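Local coordinates for anti-H(O) lectin 1 (PDB 1FX5), which binds L-fucose-containing sugars, giving specificity for the O(H) blood-group antigen, as a homodimeric legume lectin that carries calcium and manganese ions, at residues S67-F72 and Y232-F237; S73-T78 and E227-Y232. All coordinates share one frame; numbering follows the deposited sequence.

Contact 1. Residues S67-F72 and Y232-F237; sequences SFITSF and YFTSTF. Unlike the reference sequence in segment 232-237: Thr236 (reference Asn), Phe237 (reference Leu).
Ser67 to Ser71 pair with Tyr232 to Thr236 as neighbouring antiparallel strands near the middle of the flat back sheet of the legume lectin sandwich; the axes run 4.8 Å apart at 179°. Three hydrogen-bonded pairs, Ser67–Thr236, Ile69–Thr234 and Ser71–Tyr232, each form a reciprocal set of N-H to O bonds. The shortest, Ser67 N to Thr236 O, is 2.8 Å. The longest, Thr234 N to Ile69 O, is 3.1 Å. With OG1 anti to the backbone N (chi1 -167°), the Thr70 hydroxyl donates to Tyr232 O at 2.9 Å, tilted 28° from the carbonyl plane. Tyr232 O therefore takes two donors, Thr70 OG1 and Ser71 N. The same OG1 lies in plane at the edge of the Phe233 ring, 3.8 Å from CD1. On this buried face the Phe68 and Phe233 rings are roughly parallel but so far displaced that they scarcely overlap, centroids 6.0 Å apart, and both pack on strand 44-59. On the opposite face, Ile69 CG2 lies 4.2 Å from Tyr232 CE2. That face is more polar: Ser67 OG bonds to Ala176 N and Thr236 OG1 to Asp3. Thr70 OG1, beside Phe68 and Phe233, gives its proton to Tyr232 O and also pairs with Trp231 NE1, so this buried hydroxyl is satisfied.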
# COMPACT_ATOMS: atom_id res chain seq x y z
N SER A 67 -7.29 15.03 0.31
CA SER A 67 -6.65 15.79 1.37
C SER A 67 -5.72 14.77 2.05
O SER A 67 -5.99 13.55 2.00
CB SER A 67 -7.68 16.28 2.38
OG SER A 67 -8.45 17.34 1.86
N PHE A 68 -4.61 15.23 2.64
CA PHE A 68 -3.71 14.30 3.30
C PHE A 68 -2.95 14.94 4.45
O PHE A 68 -2.89 16.18 4.57
CB PHE A 68 -2.73 13.63 2.30
CG PHE A 68 -1.62 14.54 1.77
CD1 PHE A 68 -1.68 15.05 0.48
CD2 PHE A 68 -0.50 14.83 2.55
CE1 PHE A 68 -0.64 15.85 -0.04
CE2 PHE A 68 0.53 15.62 2.04
CZ PHE A 68 0.46 16.13 0.75
N ILE A 69 -2.41 14.09 5.30
CA ILE A 69 -1.64 14.55 6.44
C ILE A 69 -0.57 13.50 6.66
O ILE A 69 -0.82 12.32 6.49
CB ILE A 69 -2.49 14.69 7.71
CG1 ILE A 69 -1.64 15.21 8.85
CG2 ILE A 69 -3.02 13.36 8.13
CD1 ILE A 69 -2.41 15.36 10.13
N THR A 70 0.65 13.94 6.96
CA THR A 70 1.76 13.03 7.20
C THR A 70 2.61 13.62 8.33
O THR A 70 2.65 14.85 8.52
CB THR A 70 2.62 12.83 5.92
OG1 THR A 70 3.50 11.72 6.08
CG2 THR A 70 3.47 14.06 5.62
N SER A 71 3.21 12.75 9.13
CA SER A 71 4.06 13.20 10.23
C SER A 71 5.20 12.20 10.39
O SER A 71 5.03 10.99 10.14
CB SER A 71 3.25 13.34 11.53
OG SER A 71 2.64 12.12 11.88
N PHE A 72 6.37 12.71 10.78
CA PHE A 72 7.56 11.89 10.98
C PHE A 72 8.59 12.65 11.81
O PHE A 72 8.55 13.89 11.93
CB PHE A 72 8.17 11.47 9.62
CG PHE A 72 8.59 12.63 8.75
CD1 PHE A 72 9.87 13.16 8.84
CD2 PHE A 72 7.70 13.20 7.85
CE1 PHE A 72 10.26 14.25 8.06
CE2 PHE A 72 8.07 14.29 7.06
CZ PHE A 72 9.35 14.82 7.17
N TYR A 232 3.96 8.33 9.65
CA TYR A 232 2.52 8.11 9.64
C TYR A 232 1.99 8.89 8.43
O TYR A 232 2.41 10.04 8.21
CB TYR A 232 1.90 8.63 10.94
CG TYR A 232 0.40 8.79 10.85
CD1 TYR A 232 -0.45 7.71 11.03
CD2 TYR A 232 -0.16 10.04 10.58
CE1 TYR A 232 -1.83 7.85 10.95
CE2 TYR A 232 -1.55 10.21 10.49
CZ TYR A 232 -2.37 9.11 10.68
OH TYR A 232 -3.75 9.27 10.60
N PHE A 233 1.05 8.28 7.68
CA PHE A 233 0.47 8.92 6.50
C PHE A 233 -0.97 8.51 6.28
O PHE A 233 -1.30 7.33 6.38
CB PHE A 233 1.26 8.52 5.25
CG PHE A 233 0.71 9.09 3.96
CD1 PHE A 233 1.16 10.31 3.48
CD2 PHE A 233 -0.28 8.41 3.24
CE1 PHE A 233 0.65 10.85 2.29
CE2 PHE A 233 -0.80 8.94 2.05
CZ PHE A 233 -0.33 10.17 1.58
N THR A 234 -1.80 9.48 5.90
CA THR A 234 -3.20 9.20 5.64
C THR A 234 -3.78 10.17 4.60
O THR A 234 -3.51 11.39 4.65
CB THR A 234 -4.04 9.22 6.95
OG1 THR A 234 -5.43 9.14 6.64
CG2 THR A 234 -3.84 10.48 7.68
N SER A 235 -4.47 9.62 3.60
CA SER A 235 -5.09 10.43 2.55
C SER A 235 -6.52 9.97 2.39
O SER A 235 -6.84 8.77 2.59
CB SER A 235 -4.38 10.34 1.21
OG SER A 235 -4.38 9.01 0.72
N THR A 236 -7.37 10.91 2.00
CA THR A 236 -8.78 10.62 1.81
C THR A 236 -9.42 11.68 0.90
O THR A 236 -8.92 12.81 0.79
CB THR A 236 -9.51 10.65 3.19
OG1 THR A 236 -10.88 10.30 3.02
CG2 THR A 236 -9.47 12.04 3.79
N PHE A 237 -10.49 11.29 0.21
CA PHE A 237 -11.23 12.18 -0.68
C PHE A 237 -12.46 12.66 0.12
O PHE A 237 -13.06 13.70 -0.17
CB PHE A 237 -11.74 11.43 -1.90
CG PHE A 237 -10.73 11.26 -2.98
CD1 PHE A 237 -10.55 12.25 -3.93
CD2 PHE A 237 -9.99 10.11 -3.07
CE1 PHE A 237 -9.67 12.07 -4.98
CE2 PHE A 237 -9.10 9.93 -4.10
CZ PHE A 237 -8.94 10.91 -5.06
O HOH W 1 -10.66 16.07 -0.05

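Contact 2. Residues S73-T78 and E227-Y232; sequences SFFMET and EVLNWY
Phe75 and Glu227 form the reciprocal backbone pair that fixes the register here: Glu227 N to Phe75 O measures 2.9 Å with a nearly straight N-H, and Phe75 N returns a bond to Glu227 O. Two residues further along, Leu229 N gives Ser73 O a bond of 2.9 Å at 176°. Beyond it the pairing weakens. Ser73 N turns to the side-chain OD1 of Asn230, a weak bond, long and bent, while a water links Ser73 OG with the same OD1; Ser73 OG also has a weak partner in Asn169.

Packing is carried by the Phe75 ring. Its CG sits between the backbone N and carbonyl carbon (chi1 71°), which swings the ring toward the opposite strand. Glu227 CB lies over one face, 4.2 Å from the ring centroid, in a CH-pi contact, and the extended side chain then carries OE2 to 3.3 Å from Phe75 CE2. Leu229 CD2 meets the ring edge, 3.8 Å from CE1. Glu227 OE2 is buried with no partner in the model and lies 4.0 Å from Glu77 OE2, a like-charge proximity that may raise the pKa of one carboxylate. On the other side of the sheet Phe74 CB and Val228 CG2 just touch, and the Phe74 ring packs on strands 88-94 and 168-175, its side chain about 10 Å from those of Asp127 and Glu125 at the metal site.

Leu229 has a helix-like psi of -37°, followed by an extended Asn230, and both residues stand opposite Ser73. Phe75 pairs with Glu227 where the register of Ser71 with Tyr232 would predict residue 228. One extra residue on one strand of an antiparallel pair defines a beta bulge, here set in the back sheet of the legume lectin jelly-roll.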
# COMPACT_ATOMS: atom_id res chain seq x y z
N SER A 73 9.51 11.91 12.42
CA SER A 73 10.58 12.48 13.24
C SER A 73 11.90 12.15 12.54
O SER A 73 12.06 11.04 12.01
CB SER A 73 10.57 11.86 14.64
OG SER A 73 9.37 12.19 15.32
N PHE A 74 12.84 13.09 12.54
CA PHE A 74 14.12 12.84 11.89
C PHE A 74 15.28 13.49 12.68
O PHE A 74 15.05 14.26 13.64
CB PHE A 74 14.06 13.37 10.43
CG PHE A 74 14.30 14.87 10.31
CD1 PHE A 74 15.58 15.37 10.12
CD2 PHE A 74 13.25 15.76 10.39
CE1 PHE A 74 15.81 16.74 10.01
CE2 PHE A 74 13.47 17.13 10.28
CZ PHE A 74 14.76 17.63 10.09
N PHE A 75 16.51 13.12 12.35
CA PHE A 75 17.68 13.68 13.00
C PHE A 75 18.83 13.56 11.99
O PHE A 75 18.74 12.80 11.02
CB PHE A 75 17.98 13.05 14.38
CG PHE A 75 18.50 11.64 14.31
CD1 PHE A 75 17.62 10.56 14.20
CD2 PHE A 75 19.86 11.38 14.39
CE1 PHE A 75 18.10 9.25 14.16
CE2 PHE A 75 20.34 10.08 14.36
CZ PHE A 75 19.45 9.01 14.24
N MET A 76 19.85 14.39 12.15
CA MET A 76 21.00 14.38 11.26
C MET A 76 22.28 14.24 12.08
O MET A 76 22.35 14.73 13.20
CB MET A 76 21.08 15.71 10.49
CG MET A 76 19.75 16.22 9.94
SD MET A 76 19.88 17.75 8.99
CE MET A 76 19.94 19.02 10.28
N GLU A 77 23.30 13.62 11.50
CA GLU A 77 24.58 13.43 12.19
C GLU A 77 25.69 13.87 11.27
O GLU A 77 25.65 13.59 10.07
CB GLU A 77 24.79 11.97 12.54
CG GLU A 77 23.61 11.36 13.21
CD GLU A 77 24.00 10.53 14.40
OE1 GLU A 77 24.26 11.15 15.46
OE2 GLU A 77 24.05 9.28 14.25
N THR A 78 26.71 14.52 11.84
CA THR A 78 27.83 14.99 11.04
C THR A 78 29.14 15.08 11.82
O THR A 78 29.14 15.34 13.02
CB THR A 78 27.51 16.38 10.43
OG1 THR A 78 28.55 16.76 9.52
CG2 THR A 78 27.39 17.43 11.51
N GLU A 227 18.44 10.88 8.84
CA GLU A 227 17.66 9.72 9.27
C GLU A 227 16.23 9.91 9.79
O GLU A 227 15.96 10.80 10.59
CB GLU A 227 18.50 8.99 10.31
CG GLU A 227 19.80 8.53 9.69
CD GLU A 227 20.91 8.28 10.67
OE1 GLU A 227 21.40 7.15 10.73
OE2 GLU A 227 21.33 9.21 11.37
N VAL A 228 15.34 9.03 9.36
CA VAL A 228 13.94 9.08 9.75
C VAL A 228 13.66 7.97 10.75
O VAL A 228 14.04 6.82 10.51
CB VAL A 228 13.00 8.94 8.52
CG1 VAL A 228 11.54 8.95 8.95
CG2 VAL A 228 13.25 10.08 7.52
N LEU A 229 12.99 8.33 11.85
CA LEU A 229 12.65 7.39 12.91
C LEU A 229 11.30 6.66 12.80
O LEU A 229 11.17 5.52 13.27
CB LEU A 229 12.73 8.11 14.26
CG LEU A 229 14.09 8.61 14.72
CD1 LEU A 229 13.89 9.64 15.79
CD2 LEU A 229 14.95 7.46 15.23
N ASN A 230 10.29 7.35 12.31
CA ASN A 230 8.96 6.76 12.16
C ASN A 230 8.24 7.54 11.09
O ASN A 230 8.72 8.60 10.66
CB ASN A 230 8.17 6.82 13.47
CG ASN A 230 8.28 8.16 14.16
OD1 ASN A 230 7.98 9.20 13.57
ND2 ASN A 230 8.74 8.15 15.40
N TRP A 231 7.05 7.08 10.74
CA TRP A 231 6.30 7.74 9.70
C TRP A 231 4.84 7.34 9.73
O TRP A 231 4.53 6.14 9.79
CB TRP A 231 6.91 7.33 8.36
CG TRP A 231 6.36 7.97 7.12
CD1 TRP A 231 5.71 9.18 7.03
CD2 TRP A 231 6.51 7.48 5.78
NE1 TRP A 231 5.44 9.46 5.71
CE2 TRP A 231 5.92 8.44 4.92
CE3 TRP A 231 7.08 6.33 5.23
CZ2 TRP A 231 5.90 8.28 3.53
CZ3 TRP A 231 7.06 6.17 3.85
CH2 TRP A 231 6.47 7.15 3.01
N TYR A 232 3.96 8.33 9.65
CA TYR A 232 2.52 8.11 9.64
C TYR A 232 1.99 8.89 8.43
O TYR A 232 2.41 10.04 8.21
CB TYR A 232 1.90 8.63 10.94
CG TYR A 232 0.40 8.79 10.85
CD1 TYR A 232 -0.45 7.71 11.03
CD2 TYR A 232 -0.16 10.04 10.58
CE1 TYR A 232 -1.83 7.85 10.95
CE2 TYR A 232 -1.55 10.21 10.49
CZ TYR A 232 -2.37 9.11 10.68
OH TYR A 232 -3.75 9.27 10.60
O HOH W 2 6.28 11.67 14.90

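In the fold
From the N terminus, strand 64-78 supplies residues 67-72 and then 73-78, and strand 224-236 returns to supply 227-232 and 232-237 in reverse order. Contact 2 thus closes the inner loop, with 148 residues between its segments, and contact 1 encloses it. They share Tyr232, and their centres lie about 18 Å apart along one two-strand ladder. At the junction Trp231 NE1 probably hydrogen-bonds to Thr70 OG1, 3.0 Å away, and Phe72 CB packs on Asn230 O. Strand 3-8 flanks this pair beside 224-236 and strand 168-175 beside 64-78, so the ladder joins the chain's beginning and end to its middle.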